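Local coordinates for protein putative mannose-1-phosphate guanylyl transferase (Thermus thermophilus, PDB 2CU2) that probably catalyses the transfer of a guanylyl group from GTP to mannose 1-phosphate, yielding GDP-mannose, at residues L42-P47 with G113-Y118; A46-P51 with E120-M125. All coordinates share one frame; numbering follows the deposited sequence.

Contact 1 (L42-P47 with G113-Y118)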
loop_
_atom_site.group_PDB
_atom_site.type_symbol
_atom_site.label_atom_id
_atom_site.label_comp_id
_atom_site.label_asym_id
_atom_site.label_seq_id
_atom_site.Cartn_x
_atom_site.Cartn_y
_atom_site.Cartn_z
ATOM N N LEU A 42 24.827 18.868 -1.070
ATOM C CA LEU A 42 26.282 18.894 -1.190
ATOM C C LEU A 42 26.718 19.196 -2.629
ATOM O O LEU A 42 27.664 19.948 -2.858
ATOM C CB LEU A 42 26.871 17.551 -0.725
ATOM C CG LEU A 42 26.549 17.133 0.722
ATOM C CD1 LEU A 42 27.060 15.726 0.983
ATOM C CD2 LEU A 42 27.173 18.117 1.697
ATOM N N GLU A 43 26.017 18.612 -3.591
ATOM C CA GLU A 43 26.333 18.805 -5.003
ATOM C C GLU A 43 26.117 20.261 -5.401
ATOM O O GLU A 43 26.898 20.849 -6.142
ATOM C CB GLU A 43 25.440 17.889 -5.840
ATOM C CG GLU A 43 25.454 18.163 -7.318
ATOM C CD GLU A 43 24.530 17.226 -8.076
ATOM O OE1 GLU A 43 24.306 17.471 -9.283
ATOM O OE2 GLU A 43 24.032 16.245 -7.467
ATOM N N ARG A 44 25.037 20.826 -4.882
ATOM C CA ARG A 44 24.640 22.203 -5.127
ATOM C C ARG A 44 25.623 23.193 -4.489
ATOM O O ARG A 44 25.841 24.299 -5.002
ATOM C CB ARG A 44 23.238 22.380 -4.539
ATOM C CG ARG A 44 22.667 23.771 -4.504
ATOM C CD ARG A 44 21.292 23.697 -3.846
ATOM N NE ARG A 44 20.451 22.732 -4.546
ATOM C CZ ARG A 44 19.797 21.729 -3.968
ATOM N NH1 ARG A 44 19.870 21.538 -2.653
ATOM N NH2 ARG A 44 19.071 20.907 -4.719
ATOM N N LEU A 45 26.213 22.786 -3.368
ATOM C CA LEU A 45 27.143 23.639 -2.633
ATOM C C LEU A 45 28.594 23.591 -3.120
ATOM O O LEU A 45 29.296 24.593 -3.047
ATOM C CB LEU A 45 27.106 23.278 -1.141
ATOM C CG LEU A 45 27.943 24.111 -0.152
ATOM C CD1 LEU A 45 27.479 25.555 -0.173
ATOM C CD2 LEU A 45 27.804 23.556 1.265
ATOM N N ALA A 46 29.032 22.434 -3.612
ATOM C CA ALA A 46 30.412 22.250 -4.063
ATOM C C ALA A 46 31.029 23.401 -4.861
ATOM O O ALA A 46 32.101 23.890 -4.511
ATOM C CB ALA A 46 30.534 20.949 -4.854
ATOM N N PRO A 47 30.362 23.852 -5.937
ATOM C CA PRO A 47 30.894 24.949 -6.756
ATOM C C PRO A 47 31.126 26.259 -6.009
ATOM O O PRO A 47 31.976 27.061 -6.403
ATOM C CB PRO A 47 29.845 25.102 -7.859
ATOM C CG PRO A 47 29.285 23.719 -7.983
ATOM C CD PRO A 47 29.123 23.320 -6.531
ATOM N N GLY A 113 15.134 23.897 -6.571
ATOM C CA GLY A 113 14.997 23.515 -7.962
ATOM C C GLY A 113 15.876 24.237 -8.966
ATOM O O GLY A 113 15.681 24.082 -10.170
ATOM N N ASP A 114 16.842 25.015 -8.490
ATOM C CA ASP A 114 17.742 25.750 -9.388
ATOM C C ASP A 114 19.061 25.961 -8.652
ATOM O O ASP A 114 19.235 26.957 -7.953
ATOM C CB ASP A 114 17.131 27.105 -9.757
ATOM C CG ASP A 114 17.849 27.776 -10.918
ATOM O OD1 ASP A 114 19.062 27.542 -11.093
ATOM O OD2 ASP A 114 17.198 28.553 -11.652
ATOM N N ASP A 115 19.982 25.018 -8.816
ATOM C CA ASP A 115 21.269 25.076 -8.142
ATOM C C ASP A 115 22.059 26.354 -8.406
ATOM O O ASP A 115 22.641 26.934 -7.482
ATOM C CB ASP A 115 22.110 23.854 -8.523
ATOM C CG ASP A 115 21.485 22.552 -8.054
ATOM O OD1 ASP A 115 20.350 22.590 -7.536
ATOM O OD2 ASP A 115 22.128 21.491 -8.203
ATOM N N GLU A 116 22.078 26.796 -9.659
ATOM C CA GLU A 116 22.813 28.007 -10.006
ATOM C C GLU A 116 22.221 29.224 -9.315
ATOM O O GLU A 116 22.946 30.015 -8.720
ATOM C CB GLU A 116 22.828 28.221 -11.525
ATOM C CG GLU A 116 23.626 27.170 -12.290
ATOM C CD GLU A 116 22.776 25.989 -12.753
ATOM O OE1 GLU A 116 21.692 25.755 -12.166
ATOM O OE2 GLU A 116 23.191 25.296 -13.714
ATOM N N ALA A 117 20.906 29.376 -9.389
ATOM C CA ALA A 117 20.257 30.514 -8.753
ATOM C C ALA A 117 20.452 30.426 -7.239
ATOM O O ALA A 117 20.523 31.444 -6.555
ATOM C CB ALA A 117 18.771 30.537 -9.100
ATOM N N TYR A 118 20.551 29.204 -6.727
ATOM C CA TYR A 118 20.746 28.986 -5.299
ATOM C C TYR A 118 22.131 29.501 -4.912
ATOM O O TYR A 118 22.283 30.232 -3.928
ATOM C CB TYR A 118 20.638 27.493 -4.979
ATOM C CG TYR A 118 20.812 27.159 -3.512
ATOM C CD1 TYR A 118 19.709 27.016 -2.668
ATOM C CD2 TYR A 118 22.087 26.947 -2.976
ATOM C CE1 TYR A 118 19.866 26.662 -1.325
ATOM C CE2 TYR A 118 22.260 26.592 -1.637
ATOM C CZ TYR A 118 21.146 26.450 -0.816
ATOM O OH TYR A 118 21.316 26.091 0.503
#

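Contact 2 (A46-P51 with E120-M125)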
loop_
_atom_site.group_PDB
_atom_site.type_symbol
_atom_site.label_atom_id
_atom_site.label_comp_id
_atom_site.label_asym_id
_atom_site.label_seq_id
_atom_site.Cartn_x
_atom_site.Cartn_y
_atom_site.Cartn_z
ATOM N N ALA A 46 29.032 22.434 -3.612
ATOM C CA ALA A 46 30.412 22.250 -4.063
ATOM C C ALA A 46 31.029 23.401 -4.861
ATOM O O ALA A 46 32.101 23.890 -4.511
ATOM C CB ALA A 46 30.534 20.949 -4.854
ATOM N N PRO A 47 30.362 23.852 -5.937
ATOM C CA PRO A 47 30.894 24.949 -6.756
ATOM C C PRO A 47 31.126 26.259 -6.009
ATOM O O PRO A 47 31.976 27.061 -6.403
ATOM C CB PRO A 47 29.845 25.102 -7.859
ATOM C CG PRO A 47 29.285 23.719 -7.983
ATOM C CD PRO A 47 29.123 23.320 -6.531
ATOM N N LEU A 48 30.368 26.480 -4.938
ATOM C CA LEU A 48 30.500 27.705 -4.163
ATOM C C LEU A 48 31.481 27.548 -3.006
ATOM O O LEU A 48 32.355 28.392 -2.810
ATOM C CB LEU A 48 29.136 28.141 -3.628
ATOM C CG LEU A 48 29.119 29.469 -2.864
ATOM C CD1 LEU A 48 29.526 30.593 -3.802
ATOM C CD2 LEU A 48 27.735 29.728 -2.291
ATOM N N VAL A 49 31.332 26.475 -2.235
ATOM C CA VAL A 49 32.222 26.220 -1.104
ATOM C C VAL A 49 32.780 24.811 -1.244
ATOM O O VAL A 49 32.032 23.837 -1.264
ATOM C CB VAL A 49 31.475 26.347 0.252
ATOM C CG1 VAL A 49 32.455 26.165 1.411
ATOM C CG2 VAL A 49 30.808 27.708 0.353
ATOM N N PRO A 50 34.111 24.686 -1.361
ATOM C CA PRO A 50 34.713 23.359 -1.504
ATOM C C PRO A 50 34.440 22.420 -0.331
ATOM O O PRO A 50 34.162 22.854 0.784
ATOM C CB PRO A 50 36.199 23.671 -1.684
ATOM C CG PRO A 50 36.374 24.958 -0.929
ATOM C CD PRO A 50 35.146 25.735 -1.335
ATOM N N PRO A 51 34.493 21.107 -0.586
ATOM C CA PRO A 51 34.244 20.091 0.428
ATOM C C PRO A 51 35.187 20.232 1.628
ATOM O O PRO A 51 34.810 20.052 2.773
ATOM C CB PRO A 51 34.404 18.725 -0.229
ATOM C CG PRO A 51 34.147 18.927 -1.713
ATOM C CD PRO A 51 34.551 20.466 -1.892
ATOM N N GLU A 120 23.977 31.654 -6.566
ATOM C CA GLU A 120 24.038 33.096 -6.764
ATOM C C GLU A 120 23.463 33.821 -5.550
ATOM O O GLU A 120 23.997 34.848 -5.124
ATOM C CB GLU A 120 23.305 33.486 -8.054
ATOM C CG GLU A 120 24.133 33.175 -9.299
ATOM C CD GLU A 120 23.398 33.429 -10.605
ATOM O OE1 GLU A 120 22.196 33.773 -10.561
ATOM O OE2 GLU A 120 24.023 33.268 -11.678
ATOM N N ALA A 121 22.396 33.275 -4.973
ATOM C CA ALA A 121 21.790 33.880 -3.785
ATOM C C ALA A 121 22.750 33.802 -2.590
ATOM O O ALA A 121 22.881 34.760 -1.820
ATOM C CB ALA A 121 20.480 33.177 -3.443
ATOM N N LEU A 122 23.409 32.661 -2.431
ATOM C CA LEU A 122 24.353 32.479 -1.331
ATOM C C LEU A 122 25.570 33.384 -1.501
ATOM O O LEU A 122 26.067 33.952 -0.528
ATOM C CB LEU A 122 24.811 31.023 -1.248
ATOM C CG LEU A 122 23.833 30.037 -0.602
ATOM C CD1 LEU A 122 24.481 28.660 -0.485
ATOM C CD2 LEU A 122 23.450 30.543 0.765
ATOM N N ALA A 123 26.051 33.508 -2.738
ATOM C CA ALA A 123 27.201 34.363 -3.023
ATOM C C ALA A 123 26.863 35.778 -2.583
ATOM O O ALA A 123 27.678 36.467 -1.960
ATOM C CB ALA A 123 27.525 34.341 -4.515
ATOM N N THR A 124 25.646 36.207 -2.898
ATOM C CA THR A 124 25.209 37.545 -2.527
ATOM C C THR A 124 25.090 37.700 -1.014
ATOM O O THR A 124 25.332 38.776 -0.474
ATOM C CB THR A 124 23.870 37.880 -3.195
ATOM O OG1 THR A 124 24.049 37.865 -4.617
ATOM C CG2 THR A 124 23.383 39.251 -2.767
ATOM N N MET A 125 24.730 36.620 -0.327
ATOM C CA MET A 125 24.607 36.667 1.126
ATOM C C MET A 125 25.984 36.862 1.757
ATOM O O MET A 125 26.134 37.611 2.719
ATOM C CB MET A 125 23.963 35.379 1.645
ATOM C CG MET A 125 22.435 35.369 1.540
ATOM S SD MET A 125 21.693 33.808 2.087
ATOM C CE MET A 125 22.293 33.721 3.782
#

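Contact 1 (L42-P47 with G113-Y118)
Arg44 and Asp115 bring the two helices together, their CA atoms 5.4 Å apart where helix 37-45 meets the first turn of helix 115-128. The Arg44 chain runs extended through CB and CG and then turns about the CG-CD bond (chi3 -55°), which brings the guanidinium toward the aspartate. Arg44 NE donates to Asp115 OD1 at 3.0 Å in a nearly straight hydrogen bond (N-H...O 166°) that forms part of a salt bridge. The oxygen lies in the guanidinium plane, at its edge, but is itself approached from above the carboxylate plane. The aliphatic part of the side chain is also used: Arg44 CD sits 3.5 Å from the centroid of the Tyr118 ring, a CH-pi contact over its face, while the guanidinium is too distant for more than a weak cation-pi attraction. Arginine thus suits the site by joining a charge to a long apolar stem; an alanine here would probably leave Asp115 without this counter-charge and the Tyr118 ring without the methylene carbon that lies over one face. Asp114 is the N-cap of helix 115-128, its OD1 accepting from Ala117 N at 3.1 Å. The two helices pack beside the central mixed sheet of the GT-A-clan nucleotidyl transferase domain: Arg44 and Tyr118 both touch Val112 of strand 111-112, Tyr118 also meets the Phe251 ring, and Leu45 packs onto Ala5 and Val7 of strand 3-8.

Contact 2 (A46-P51 with E120-M125)
Leu48 reaches from the loop after helix 37-45 to Leu122 and Ala123 on helix 115-128, and the contact is carried by apolar side chains. The CA atoms of Leu48 and Ala123 are 7.5 Å apart, so the leucine spans the interval. Its CG stands anti to the backbone N (chi1 -176°), which carries the two methyl groups out to the helix. Leu48 CD2 presses on Leu122 CB at 3.4 Å, tighter than usual for two carbons, and lies 3.9 Å from Leu122 CD1, so that this methyl meets both the root and one branch of the other leucine. The second methyl, Leu48 CD1, comes more loosely to Ala123 CB at 4.3 Å. A small alanine suits that place, since it offers a methyl without blocking the leucine's approach. Leu122 packs on Val189 of strand 184-192 as well, so a loop and a helix meet here beside the central mixed sheet of the nucleotidyl transferase domain.

No hydrogen bond crosses between 46-51 and 120-125. Within the helix Thr124 N bonds to Glu120 O at 3.1 Å, and Pro50 O accepts from Thr54 OG1, tying the loop to the start of strand 54-59. The contact therefore depends on shape and the burial of hydrocarbon; Leu48 supplies the apolar part of the loop's hold on the helix, next to the touches of Pro47 and Leu48 on Arg119.

In the fold
From the N terminus, the chain passes through strand 3-8 and helix 37-45, turns in the loop behind that helix, and continues through strands 54-59, 74-78 and 102-107, with helix 83-98 among them, before reaching helix 115-128. Contact 1 closes a loop with 65 residues between its segments, contact 2 one with 68. The two loops cross: 46-51, whose start shares Ala46 and Pro47 with 42-47, is reached before 113-118 closes contact 1, and 120-125 follows that closure. Their centres lie 8 Å apart. Together they tie helix 37-45 and the loop leading to strand 54-59 to helix 115-128, which follows strand 111-112 and precedes strand 134-139.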